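Local coordinates for protein CheA (Treponema denticola, PDB 6Y1Y) that is the dimerization domain of a chemotaxis histidine kinase, which probably autophosphorylates and passes phosphate to CheY or CheB to relay chemoreceptor signals to the flagellar motors, at residues B[21-26]-B[108-113]; B[32-37]-B[102-107]; B[56-61]-B[76-81]. All blocks are in the same frame, centred on the assembly; numbering follows the deposited sequence.

Contact 1. Residues B[21-26]-B[108-113]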
ATOM      1  N   VAL B  21     -17.576  -8.603  12.872  1.00 16.00           N
ATOM      2  CA  VAL B  21     -16.445  -8.477  13.788  1.00 12.58           C
ATOM      3  C   VAL B  21     -15.224  -9.206  13.240  1.00 15.73           C
ATOM      4  O   VAL B  21     -14.089  -8.725  13.359  1.00 16.28           O
ATOM      5  CB  VAL B  21     -16.843  -8.991  15.185  1.00 16.22           C
ATOM      6  CG1 VAL B  21     -15.608  -9.133  16.071  1.00 16.74           C
ATOM      7  CG2 VAL B  21     -17.869  -8.057  15.827  1.00 21.63           C
ATOM      8  N   ILE B  22     -15.435 -10.369  12.624  1.00 16.87           N
ATOM      9  CA  ILE B  22     -14.324 -11.112  12.036  1.00 16.54           C
ATOM     10  C   ILE B  22     -13.721 -10.318  10.893  1.00 16.23           C
ATOM     11  O   ILE B  22     -12.496 -10.180  10.778  1.00 16.17           O
ATOM     12  CB  ILE B  22     -14.802 -12.492  11.551  1.00 18.76           C
ATOM     13  CG1 ILE B  22     -15.244 -13.353  12.734  1.00 19.14           C
ATOM     14  CG2 ILE B  22     -13.728 -13.170  10.706  1.00 21.76           C
ATOM     15  CD1 ILE B  22     -15.940 -14.637  12.324  1.00 25.57           C
ATOM     16  N   THR B  23     -14.579  -9.772  10.035  1.00 13.62           N
ATOM     17  CA  THR B  23     -14.099  -8.964   8.925  1.00 15.29           C
ATOM     18  C   THR B  23     -13.361  -7.725   9.424  1.00 13.36           C
ATOM     19  O   THR B  23     -12.299  -7.374   8.894  1.00 13.91           O
ATOM     20  CB  THR B  23     -15.284  -8.602   8.027  1.00 15.95           C
ATOM     21  OG1 THR B  23     -15.871  -9.808   7.521  1.00 18.76           O
ATOM     22  CG2 THR B  23     -14.838  -7.760   6.860  1.00 13.95           C
ATOM     23  N   LYS B  24     -13.895  -7.065  10.461  1.00 14.95           N
ATOM     24  CA  LYS B  24     -13.205  -5.916  11.048  1.00 14.41           C
ATOM     25  C   LYS B  24     -11.814  -6.290  11.545  1.00 16.16           C
ATOM     26  O   LYS B  24     -10.846  -5.550  11.324  1.00 16.01           O
ATOM     27  CB  LYS B  24     -14.036  -5.322  12.192  1.00 17.29           C
ATOM     28  CG  LYS B  24     -13.465  -4.026  12.794  1.00 19.22           C
ATOM     29  CD  LYS B  24     -12.484  -4.239  13.969  1.00 19.99           C
ATOM     30  CE  LYS B  24     -11.586  -3.006  14.151  1.00 24.79           C
ATOM     31  NZ  LYS B  24     -10.578  -3.134  15.249  1.00 27.86           N
ATOM     32  N   ALA B  25     -11.693  -7.426  12.229  1.00 13.21           N
ATOM     33  CA  ALA B  25     -10.381  -7.848  12.708  1.00 14.36           C
ATOM     34  C   ALA B  25      -9.423  -8.055  11.543  1.00 14.09           C
ATOM     35  O   ALA B  25      -8.234  -7.718  11.634  1.00 16.57           O
ATOM     36  CB  ALA B  25     -10.505  -9.121  13.547  1.00 14.86           C
ATOM     37  N   SER B  26      -9.924  -8.584  10.424  1.00 12.99           N
ATOM     38  CA  SER B  26      -9.056  -8.795   9.272  1.00 13.26           C
ATOM     39  C   SER B  26      -8.667  -7.466   8.639  1.00 14.24           C
ATOM     40  O   SER B  26      -7.508  -7.264   8.260  1.00 13.52           O
ATOM     41  CB  SER B  26      -9.765  -9.694   8.262  1.00 15.20           C
ATOM     42  OG  SER B  26      -9.058  -9.782   7.034  1.00 18.23           O
ATOM     43  N   SER B 108     -12.851  -6.271   2.115  1.00 13.10           N
ATOM     44  CA  SER B 108     -13.771  -5.181   1.800  1.00 11.38           C
ATOM     45  C   SER B 108     -14.992  -5.686   1.049  1.00 13.90           C
ATOM     46  O   SER B 108     -16.123  -5.275   1.336  1.00 13.58           O
ATOM     47  CB  SER B 108     -13.045  -4.114   0.980  1.00 12.16           C
ATOM     48  OG  SER B 108     -13.887  -3.002   0.722  1.00 15.91           O
ATOM     49  N   GLN B 109     -14.791  -6.590   0.087  1.00 12.54           N
ATOM     50  CA  GLN B 109     -15.951  -7.113  -0.624  1.00 14.53           C
ATOM     51  C   GLN B 109     -16.843  -7.913   0.311  1.00 14.48           C
ATOM     52  O   GLN B 109     -18.076  -7.839   0.221  1.00 15.20           O
ATOM     53  CB  GLN B 109     -15.516  -7.977  -1.799  1.00 14.27           C
ATOM     54  CG  GLN B 109     -16.701  -8.458  -2.607  1.00 15.76           C
ATOM     55  CD  GLN B 109     -16.300  -9.144  -3.890  1.00 14.01           C
ATOM     56  OE1 GLN B 109     -15.967  -8.490  -4.881  1.00 19.42           O
ATOM     57  NE2 GLN B 109     -16.352 -10.460  -3.887  1.00 14.91           N
ATOM     58  N   ASN B 110     -16.241  -8.681   1.216  1.00 11.97           N
ATOM     59  CA  ASN B 110     -17.031  -9.425   2.185  1.00 14.88           C
ATOM     60  C   ASN B 110     -17.833  -8.482   3.064  1.00 15.32           C
ATOM     61  O   ASN B 110     -19.008  -8.739   3.355  1.00 15.46           O
ATOM     62  CB  ASN B 110     -16.122 -10.314   3.034  1.00 14.34           C
ATOM     63  CG  ASN B 110     -16.879 -11.440   3.708  1.00 24.29           C
ATOM     64  OD1 ASN B 110     -17.691 -12.121   3.081  1.00 26.29           O
ATOM     65  ND2 ASN B 110     -16.631 -11.627   4.994  1.00 22.34           N
ATOM     66  N   LEU B 111     -17.229  -7.357   3.457  1.00 13.03           N
ATOM     67  CA  LEU B 111     -17.951  -6.385   4.269  1.00 14.64           C
ATOM     68  C   LEU B 111     -19.147  -5.829   3.517  1.00 17.20           C
ATOM     69  O   LEU B 111     -20.217  -5.635   4.104  1.00 15.59           O
ATOM     70  CB  LEU B 111     -17.015  -5.258   4.697  1.00 12.98           C
ATOM     71  CG  LEU B 111     -17.691  -4.173   5.538  1.00 15.56           C
ATOM     72  CD1 LEU B 111     -18.215  -4.755   6.828  1.00 13.54           C
ATOM     73  CD2 LEU B 111     -16.723  -3.046   5.816  1.00 17.22           C
ATOM     74  N   GLY B 112     -18.990  -5.574   2.214  1.00 16.19           N
ATOM     75  CA  GLY B 112     -20.127  -5.124   1.425  1.00 19.13           C
ATOM     76  C   GLY B 112     -21.264  -6.126   1.425  1.00 21.05           C
ATOM     77  O   GLY B 112     -22.431  -5.755   1.577  1.00 22.25           O
ATOM     78  N   ARG B 113     -20.943  -7.413   1.294  1.00 18.57           N
ATOM     79  CA  ARG B 113     -21.986  -8.434   1.321  1.00 19.80           C
ATOM     80  C   ARG B 113     -22.658  -8.487   2.686  1.00 22.90           C
ATOM     81  O   ARG B 113     -23.891  -8.529   2.783  1.00 20.47           O
ATOM     82  CB  ARG B 113     -21.409  -9.801   0.951  1.00 23.55           C
ATOM     83  CG  ARG B 113     -22.460 -10.906   0.951  1.00 26.19           C
ATOM     84  CD  ARG B 113     -21.848 -12.297   0.911  1.00 37.79           C
ATOM     85  NE  ARG B 113     -20.935 -12.541   2.025  1.00 33.68           N
ATOM     86  CZ  ARG B 113     -21.320 -12.814   3.270  1.00 34.74           C
ATOM     87  NH1 ARG B 113     -22.612 -12.877   3.576  1.00 38.25           N
ATOM     88  NH2 ARG B 113     -20.410 -13.027   4.213  1.00 29.18           N
TER
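T23 meets N110 and L111 where the long helix 7-67 packs against helix 93-125, the two antiparallel arms of the hairpin that each CheA subunit contributes to the dimeric four-helix bundle. Between residues 21-26 and 108-113 the polar part is one hydrogen bond: the amide ND2 of N110 gives a hydrogen to T23 OG1 at 3.2 Å. It is rather bent (136° at the hydrogen), and the hydroxyl lies somewhat out of the amide plane. T23 OG1 is also bonded to the backbone O of E19, one turn earlier, so the hydroxyl serves both its own helix and its neighbour. The other end of the N110 amide is held from within its own helix: R113 NH2 reaches N110 OD1 at 3.1 Å, with NE adding a weak second bond. OD1 lies at the edge of the guanidinium, in its plane, though NH2 is tilted 33° from the carbonyl plane of the amide; with OD1 held here and ND2 on T23, both ends of the amide are engaged, which should limit its rotation. R113 NH2 forms a salt bridge with E19 as well, a second tie between the helices, while NH1 pairs with E117. The apolar part is made by the methyl of T23. With OG1 beside the backbone N (chi1 -61°), CG2 is the branch anti to that N and points inward toward helix 93-125. The leucine packs on L27 of the second subunit; what T23 touches is its root, with CG2 4.0 Å from L111 CB.

Contact 2. Residues B[32-37]-B[102-107]; sequences IEFAEL and TKFKSS
F34 and F104 carry most of this contact, with E33 beside them, in the antiparallel helical hairpin of the CheA dimerization domain, between helix 7-67 and helix 93-125. The two rings do not lie flat on one another. F34 pushes its far side in at the base of F104: atom CE2 of F34 comes to 3.8 Å from CD2 of F104, and F104 CB lies at the edge of the F34 ring, in its plane, 4.0 Å from the same CE2. The side chains cross at about a right angle. F34 sends CG back beside its own backbone N (chi1 -75°), whereas F104 holds CG anti to the N (chi1 178°), and both rings thereby enter the interior of the bundle. There the second subunit completes the layer: each ring stacks on the same residue of that chain, F34 on F34 and F104 on F104, and F34 also packs on its F104. Four phenylalanines, two from each chain, thus meet at this level of the bundle, so the same rings serve the packing within a hairpin and between subunits. E33 lies on the more exposed flank. Its extended chain crosses that of K103, also extended, and the meeting is with the lysine's methylenes more than with its ammonium. The opposite charges probably attract, but weakly, since E33 OE1 and K103 NZ remain 4.4 Å apart, too far for a salt bridge. Within this pair the closest atoms are E33 OE1 and K103 CD, 3.8 Å apart.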
ATOM      1  N   ILE B  32      -2.409  -2.662   9.485  1.00 13.58           N
ATOM      2  CA  ILE B  32      -1.068  -2.878  10.023  1.00 13.63           C
ATOM      3  C   ILE B  32      -0.126  -3.321   8.918  1.00 14.30           C
ATOM      4  O   ILE B  32       1.036  -2.891   8.858  1.00 14.05           O
ATOM      5  CB  ILE B  32      -1.124  -3.896  11.175  1.00 13.60           C
ATOM      6  CG1 ILE B  32      -1.874  -3.283  12.362  1.00 18.45           C
ATOM      7  CG2 ILE B  32       0.279  -4.322  11.569  1.00 17.08           C
ATOM      8  CD1 ILE B  32      -2.592  -4.308  13.212  1.00 17.89           C
ATOM      9  N   GLU B  33      -0.615  -4.172   8.017  1.00 12.49           N
ATOM     10  CA  GLU B  33       0.202  -4.619   6.894  1.00 13.73           C
ATOM     11  C   GLU B  33       0.646  -3.441   6.036  1.00 15.04           C
ATOM     12  O   GLU B  33       1.824  -3.343   5.657  1.00 12.31           O
ATOM     13  CB  GLU B  33      -0.588  -5.635   6.068  1.00 12.78           C
ATOM     14  CG  GLU B  33       0.184  -6.276   4.948  1.00 17.14           C
ATOM     15  CD  GLU B  33      -0.483  -7.529   4.414  1.00 22.54           C
ATOM     16  OE1 GLU B  33      -1.698  -7.720   4.643  1.00 16.98           O
ATOM     17  OE2 GLU B  33       0.216  -8.328   3.753  1.00 29.18           O
ATOM     18  N   PHE B  34      -0.270  -2.516   5.740  1.00 11.52           N
ATOM     19  CA  PHE B  34       0.116  -1.381   4.912  1.00 11.24           C
ATOM     20  C   PHE B  34       0.992  -0.401   5.683  1.00 12.27           C
ATOM     21  O   PHE B  34       1.855   0.250   5.086  1.00 10.76           O
ATOM     22  CB  PHE B  34      -1.116  -0.676   4.344  1.00 11.83           C
ATOM     23  CG  PHE B  34      -1.781  -1.429   3.224  1.00  9.51           C
ATOM     24  CD1 PHE B  34      -1.098  -1.689   2.040  1.00 11.61           C
ATOM     25  CD2 PHE B  34      -3.102  -1.845   3.344  1.00  9.84           C
ATOM     26  CE1 PHE B  34      -1.709  -2.382   1.008  1.00 12.39           C
ATOM     27  CE2 PHE B  34      -3.719  -2.544   2.322  1.00 11.03           C
ATOM     28  CZ  PHE B  34      -3.023  -2.809   1.151  1.00 10.88           C
ATOM     29  N   ALA B  35       0.784  -0.264   6.996  1.00 12.61           N
ATOM     30  CA  ALA B  35       1.697   0.573   7.769  1.00 15.23           C
ATOM     31  C   ALA B  35       3.107  -0.002   7.758  1.00 15.47           C
ATOM     32  O   ALA B  35       4.083   0.746   7.635  1.00 15.79           O
ATOM     33  CB  ALA B  35       1.199   0.741   9.204  1.00 14.87           C
ATOM     34  N   GLU B  36       3.233  -1.333   7.877  1.00 13.80           N
ATOM     35  CA  GLU B  36       4.543  -1.979   7.776  1.00 14.01           C
ATOM     36  C   GLU B  36       5.161  -1.763   6.401  1.00 13.45           C
ATOM     37  O   GLU B  36       6.376  -1.559   6.281  1.00 13.95           O
ATOM     38  CB  GLU B  36       4.425  -3.484   8.035  1.00 13.46           C
ATOM     39  CG  GLU B  36       3.978  -3.897   9.426  1.00 24.36           C
ATOM     40  CD  GLU B  36       3.767  -5.401   9.529  1.00 28.15           C
ATOM     41  OE1 GLU B  36       3.805  -6.080   8.476  1.00 33.51           O
ATOM     42  OE2 GLU B  36       3.561  -5.909  10.653  1.00 32.46           O
ATOM     43  N   LEU B  37       4.342  -1.843   5.353  1.00 11.85           N
ATOM     44  CA  LEU B  37       4.839  -1.626   3.998  1.00 10.38           C
ATOM     45  C   LEU B  37       5.281  -0.181   3.791  1.00 11.32           C
ATOM     46  O   LEU B  37       6.281   0.073   3.107  1.00 11.36           O
ATOM     47  CB  LEU B  37       3.766  -2.025   2.986  1.00 12.31           C
ATOM     48  CG  LEU B  37       3.634  -3.538   2.772  1.00 11.81           C
ATOM     49  CD1 LEU B  37       2.348  -3.886   2.042  1.00 16.09           C
ATOM     50  CD2 LEU B  37       4.836  -4.050   1.989  1.00 14.26           C
ATOM     51  N   THR B 102      -4.629  -7.392  -2.447  1.00  9.29           N
ATOM     52  CA  THR B 102      -5.564  -8.482  -2.721  1.00  8.50           C
ATOM     53  C   THR B 102      -6.332  -8.901  -1.468  1.00  9.47           C
ATOM     54  O   THR B 102      -7.556  -9.107  -1.519  1.00  9.34           O
ATOM     55  CB  THR B 102      -4.780  -9.656  -3.310  1.00  8.50           C
ATOM     56  OG1 THR B 102      -4.340  -9.293  -4.628  1.00 10.84           O
ATOM     57  CG2 THR B 102      -5.641 -10.918  -3.370  1.00 10.76           C
ATOM     58  N   LYS B 103      -5.636  -9.027  -0.338  1.00  8.74           N
ATOM     59  CA  LYS B 103      -6.299  -9.393   0.910  1.00  9.68           C
ATOM     60  C   LYS B 103      -7.299  -8.324   1.344  1.00  9.70           C
ATOM     61  O   LYS B 103      -8.432  -8.636   1.743  1.00 10.60           O
ATOM     62  CB  LYS B 103      -5.244  -9.616   1.989  1.00 10.82           C
ATOM     63  CG  LYS B 103      -5.814  -9.914   3.358  1.00 17.22           C
ATOM     64  CD  LYS B 103      -4.709 -10.053   4.388  1.00 19.47           C
ATOM     65  CE  LYS B 103      -5.299 -10.252   5.784  1.00 29.28           C
ATOM     66  NZ  LYS B 103      -4.258 -10.610   6.792  1.00 33.07           N
ATOM     67  N   PHE B 104      -6.897  -7.055   1.265  1.00  9.27           N
ATOM     68  CA  PHE B 104      -7.794  -5.960   1.623  1.00 11.49           C
ATOM     69  C   PHE B 104      -9.043  -5.959   0.738  1.00 10.32           C
ATOM     70  O   PHE B 104     -10.168  -5.865   1.239  1.00 11.31           O
ATOM     71  CB  PHE B 104      -7.012  -4.643   1.526  1.00  9.86           C
ATOM     72  CG  PHE B 104      -7.814  -3.397   1.828  1.00  9.69           C
ATOM     73  CD1 PHE B 104      -8.964  -3.438   2.595  1.00 10.38           C
ATOM     74  CD2 PHE B 104      -7.371  -2.170   1.377  1.00 10.39           C
ATOM     75  CE1 PHE B 104      -9.681  -2.272   2.861  1.00 12.60           C
ATOM     76  CE2 PHE B 104      -8.086  -0.997   1.647  1.00  9.13           C
ATOM     77  CZ  PHE B 104      -9.239  -1.055   2.387  1.00 12.12           C
ATOM     78  N   LYS B 105      -8.866  -6.097  -0.578  1.00  9.88           N
ATOM     79  CA  LYS B 105     -10.017  -6.143  -1.476  1.00  9.79           C
ATOM     80  C   LYS B 105     -10.961  -7.279  -1.104  1.00  9.81           C
ATOM     81  O   LYS B 105     -12.187  -7.136  -1.208  1.00 11.36           O
ATOM     82  CB  LYS B 105      -9.550  -6.290  -2.923  1.00  9.44           C
ATOM     83  CG  LYS B 105      -8.999  -5.021  -3.533  1.00  9.80           C
ATOM     84  CD  LYS B 105      -8.497  -5.315  -4.934  1.00 10.61           C
ATOM     85  CE  LYS B 105      -8.277  -4.037  -5.711  1.00 15.92           C
ATOM     86  NZ  LYS B 105      -7.807  -4.331  -7.093  1.00 20.08           N
ATOM     87  N   SER B 106     -10.407  -8.427  -0.712  1.00  9.23           N
ATOM     88  CA  SER B 106     -11.241  -9.571  -0.349  1.00 11.58           C
ATOM     89  C   SER B 106     -12.090  -9.262   0.875  1.00 12.11           C
ATOM     90  O   SER B 106     -13.307  -9.480   0.869  1.00 13.86           O
ATOM     91  CB  SER B 106     -10.356 -10.792  -0.096  1.00 11.72           C
ATOM     92  OG  SER B 106     -11.134 -11.943   0.185  1.00 12.21           O
ATOM     93  N   SER B 107     -11.475  -8.691   1.914  1.00 12.01           N
ATOM     94  CA  SER B 107     -12.217  -8.392   3.140  1.00 11.79           C
ATOM     95  C   SER B 107     -13.218  -7.270   2.921  1.00 13.96           C
ATOM     96  O   SER B 107     -14.316  -7.294   3.493  1.00 13.26           O
ATOM     97  CB  SER B 107     -11.252  -8.022   4.263  1.00 11.36           C
ATOM     98  OG  SER B 107     -10.422  -9.117   4.617  1.00 19.64           O
TER

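Contact 3. Residues B[56-61]-B[76-81]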
ATOM      1  N   LEU B  56      25.906   7.143  -9.502  1.00  8.85           N
ATOM      2  CA  LEU B  56      26.055   8.330 -10.339  1.00 11.18           C
ATOM      3  C   LEU B  56      27.388   9.022 -10.087  1.00 12.25           C
ATOM      4  O   LEU B  56      27.999   9.559 -11.018  1.00 11.57           O
ATOM      5  CB  LEU B  56      24.895   9.293 -10.084  1.00 11.51           C
ATOM      6  CG  LEU B  56      23.541   8.800 -10.591  1.00 11.56           C
ATOM      7  CD1 LEU B  56      22.456   9.817 -10.259  1.00 14.95           C
ATOM      8  CD2 LEU B  56      23.598   8.496 -12.090  1.00 15.22           C
ATOM      9  N   ASP B  57      27.828   9.081  -8.828  1.00 10.84           N
ATOM     10  CA  ASP B  57      29.118   9.696  -8.539  1.00 12.99           C
ATOM     11  C   ASP B  57      30.271   8.838  -9.037  1.00 12.34           C
ATOM     12  O   ASP B  57      31.246   9.357  -9.601  1.00 13.36           O
ATOM     13  CB  ASP B  57      29.261   9.909  -7.035  1.00 14.91           C
ATOM     14  CG  ASP B  57      30.574  10.568  -6.676  1.00 24.39           C
ATOM     15  OD1 ASP B  57      30.833  11.660  -7.216  1.00 29.48           O
ATOM     16  OD2 ASP B  57      31.343   9.995  -5.874  1.00 31.61           O
ATOM     17  N   LYS B  58      30.134   7.515  -8.935  1.00 11.54           N
ATOM     18  CA  LYS B  58      31.235   6.648  -9.325  1.00 11.89           C
ATOM     19  C   LYS B  58      31.462   6.628 -10.825  1.00 11.23           C
ATOM     20  O   LYS B  58      32.605   6.477 -11.262  1.00 12.49           O
ATOM     21  CB  LYS B  58      30.971   5.225  -8.844  1.00 13.87           C
ATOM     22  CG  LYS B  58      31.345   4.995  -7.410  1.00 12.97           C
ATOM     23  CD  LYS B  58      31.069   3.563  -6.987  1.00 14.95           C
ATOM     24  CE  LYS B  58      31.728   3.290  -5.639  1.00 17.39           C
ATOM     25  NZ  LYS B  58      31.617   1.856  -5.227  1.00 19.56           N
ATOM     26  N   MET B  59      30.416   6.774 -11.630  1.00 12.11           N
ATOM     27  CA  MET B  59      30.597   6.515 -13.056  1.00 14.00           C
ATOM     28  C   MET B  59      31.601   7.462 -13.691  1.00 12.31           C
ATOM     29  O   MET B  59      32.557   6.964 -14.319  1.00 11.49           O
ATOM     30  CB  MET B  59      29.262   6.545 -13.802  1.00 16.00           C
ATOM     31  CG  MET B  59      29.466   6.065 -15.241  1.00 19.88           C
ATOM     32  SD  MET B  59      28.005   5.765 -16.246  1.00 25.34           S
ATOM     33  CE  MET B  59      27.527   4.149 -15.617  1.00 16.95           C
ATOM     34  N   PRO B  60      31.511   8.783 -13.529  1.00 11.49           N
ATOM     35  CA  PRO B  60      32.540   9.645 -14.133  1.00 12.62           C
ATOM     36  C   PRO B  60      33.898   9.464 -13.488  1.00 12.32           C
ATOM     37  O   PRO B  60      34.923   9.490 -14.183  1.00 13.37           O
ATOM     38  CB  PRO B  60      31.993  11.068 -13.926  1.00 13.56           C
ATOM     39  CG  PRO B  60      30.536  10.893 -13.597  1.00 16.90           C
ATOM     40  CD  PRO B  60      30.453   9.580 -12.879  1.00 12.30           C
ATOM     41  N   GLU B  61      33.930   9.218 -12.179  1.00 12.91           N
ATOM     42  CA  GLU B  61      35.201   8.988 -11.507  1.00 13.07           C
ATOM     43  C   GLU B  61      35.883   7.752 -12.061  1.00 15.16           C
ATOM     44  O   GLU B  61      37.091   7.763 -12.327  1.00 14.54           O
ATOM     45  CB  GLU B  61      34.970   8.828 -10.002  1.00 15.85           C
ATOM     46  CG  GLU B  61      34.499  10.078  -9.288  1.00 22.62           C
ATOM     47  CD  GLU B  61      35.657  10.873  -8.722  1.00 35.11           C
ATOM     48  OE1 GLU B  61      35.408  11.953  -8.143  1.00 36.82           O
ATOM     49  OE2 GLU B  61      36.815  10.412  -8.856  1.00 36.72           O
ATOM     50  N   LYS B  76      34.899  -2.415 -13.944  1.00 14.49           N
ATOM     51  CA  LYS B  76      33.703  -3.078 -14.454  1.00 13.97           C
ATOM     52  C   LYS B  76      32.986  -3.860 -13.362  1.00 12.72           C
ATOM     53  O   LYS B  76      31.758  -3.785 -13.226  1.00 12.53           O
ATOM     54  CB  LYS B  76      34.091  -4.014 -15.595  1.00 15.57           C
ATOM     55  CG  LYS B  76      32.908  -4.746 -16.211  1.00 23.96           C
ATOM     56  CD  LYS B  76      32.931  -4.640 -17.725  1.00 31.82           C
ATOM     57  CE  LYS B  76      31.570  -4.946 -18.327  1.00 36.35           C
ATOM     58  NZ  LYS B  76      31.566  -4.714 -19.803  1.00 38.20           N
ATOM     59  N   GLN B  77      33.741  -4.623 -12.577  1.00 12.22           N
ATOM     60  CA  GLN B  77      33.144  -5.433 -11.523  1.00 12.35           C
ATOM     61  C   GLN B  77      32.463  -4.572 -10.474  1.00 11.26           C
ATOM     62  O   GLN B  77      31.348  -4.887 -10.034  1.00 10.67           O
ATOM     63  CB  GLN B  77      34.207  -6.332 -10.893  1.00 15.97           C
ATOM     64  CG  GLN B  77      34.534  -7.527 -11.765  1.00 20.19           C
ATOM     65  CD  GLN B  77      35.699  -8.354 -11.253  1.00 19.29           C
ATOM     66  OE1 GLN B  77      36.413  -7.955 -10.334  1.00 22.39           O
ATOM     67  NE2 GLN B  77      35.894  -9.525 -11.856  1.00 28.94           N
ATOM     68  N   ASP B  78      33.108  -3.483 -10.049  1.00 10.87           N
ATOM     69  CA  ASP B  78      32.505  -2.683  -8.992  1.00 11.57           C
ATOM     70  C   ASP B  78      31.235  -1.999  -9.478  1.00 11.15           C
ATOM     71  O   ASP B  78      30.259  -1.910  -8.727  1.00 11.39           O
ATOM     72  CB  ASP B  78      33.502  -1.675  -8.421  1.00 12.34           C
ATOM     73  CG  ASP B  78      33.051  -1.120  -7.082  1.00 15.82           C
ATOM     74  OD1 ASP B  78      32.842  -1.904  -6.127  1.00 14.43           O
ATOM     75  OD2 ASP B  78      32.874   0.107  -6.977  1.00 13.24           O
ATOM     76  N   VAL B  79      31.227  -1.502 -10.721  1.00  9.34           N
ATOM     77  CA  VAL B  79      30.014  -0.906 -11.270  1.00 10.50           C
ATOM     78  C   VAL B  79      28.899  -1.936 -11.294  1.00  9.26           C
ATOM     79  O   VAL B  79      27.766  -1.644 -10.898  1.00  9.97           O
ATOM     80  CB  VAL B  79      30.274  -0.312 -12.667  1.00 14.39           C
ATOM     81  CG1 VAL B  79      28.963   0.165 -13.296  1.00 19.23           C
ATOM     82  CG2 VAL B  79      31.238   0.831 -12.544  1.00 16.80           C
ATOM     83  N   LEU B  80      29.199  -3.160 -11.747  1.00 10.51           N
ATOM     84  CA  LEU B  80      28.179  -4.209 -11.810  1.00  8.86           C
ATOM     85  C   LEU B  80      27.684  -4.586 -10.418  1.00  8.86           C
ATOM     86  O   LEU B  80      26.500  -4.887 -10.236  1.00  9.95           O
ATOM     87  CB  LEU B  80      28.733  -5.445 -12.537  1.00 11.66           C
ATOM     88  CG  LEU B  80      28.840  -5.264 -14.052  1.00 17.66           C
ATOM     89  CD1 LEU B  80      29.644  -6.391 -14.671  1.00 17.29           C
ATOM     90  CD2 LEU B  80      27.443  -5.182 -14.676  1.00 18.04           C
ATOM     91  N   ASN B  81      28.581  -4.584  -9.432  1.00  9.80           N
ATOM     92  CA  ASN B  81      28.199  -4.923  -8.061  1.00  9.20           C
ATOM     93  C   ASN B  81      27.318  -3.844  -7.449  1.00  9.08           C
ATOM     94  O   ASN B  81      26.360  -4.156  -6.733  1.00  8.56           O
ATOM     95  CB  ASN B  81      29.444  -5.183  -7.220  1.00  8.78           C
ATOM     96  CG  ASN B  81      30.086  -6.504  -7.571  1.00  9.95           C
ATOM     97  OD1 ASN B  81      29.433  -7.385  -8.132  1.00 11.39           O
ATOM     98  ND2 ASN B  81      31.371  -6.646  -7.278  1.00 11.60           N
TER
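D78 OD2 is gripped by two groups of helix 7-67, K58 NZ at 2.8 Å and the hydroxyl of Y62. The lysine bond is a salt bridge across the groove between helix 7-67 and helix 72-87. It uses the syn lone pair of OD2, on the side of the other carboxylate oxygen, but it engages one oxygen alone: D78 OD1 stays 4.1 Å from K58 NZ. K58 is extended beyond CG; its chain meets the aspartate at about a right angle, and the last methylene comes close too, with CE 3.6 Å from D78 OD2. D78 reaches toward it with CG anti to the backbone N (chi1 -163°). The ammonium has a second anionic partner in E82, one turn beyond D78, just as Y62 follows K58 by one turn. Two residues of each helix therefore form an interlocked polar group in which the lysine joins two acids and OD2 joins a lysine and a tyrosine. The shared ammonium probably offsets the repulsion between D78 and E82 and favours their ionised forms. Toward the interior the side chains come near without close touch: M59 CE stops 4.8 Å from V79 CG1. The second subunit packs on the same side, its L55 on M59 and its L56 on V79. The first helix is kinked at P60, whose N has no bond to the preceding turn. A surface salt bridge beside a dimer-facing apolar seam, close to the turn that joins two antiparallel helices, is an arrangement that fits the helical hairpin of the CheA dimerization domain.

Overall arrangement
The three contacts sit along one rod, with helix 7-67 supplying one side of each. Contact 1 and contact 2 adjoin, their centres about 12 Å apart: S26 OG of contact 1 lies 2.9 Å from S107 OG of contact 2, probably a hydrogen bond, and T23 CG2 packs on S107 O at 3.4 Å. Contact 3 is far along the hairpin, its centre about 38 Å from that of contact 2 and 50 Å from that of contact 1, and uses helix 72-87, which precedes helix 93-125. In sequence it is nested within contact 2, and that within contact 1. All three touch the second subunit, so hairpin closure and dimerization share the same length of bundle.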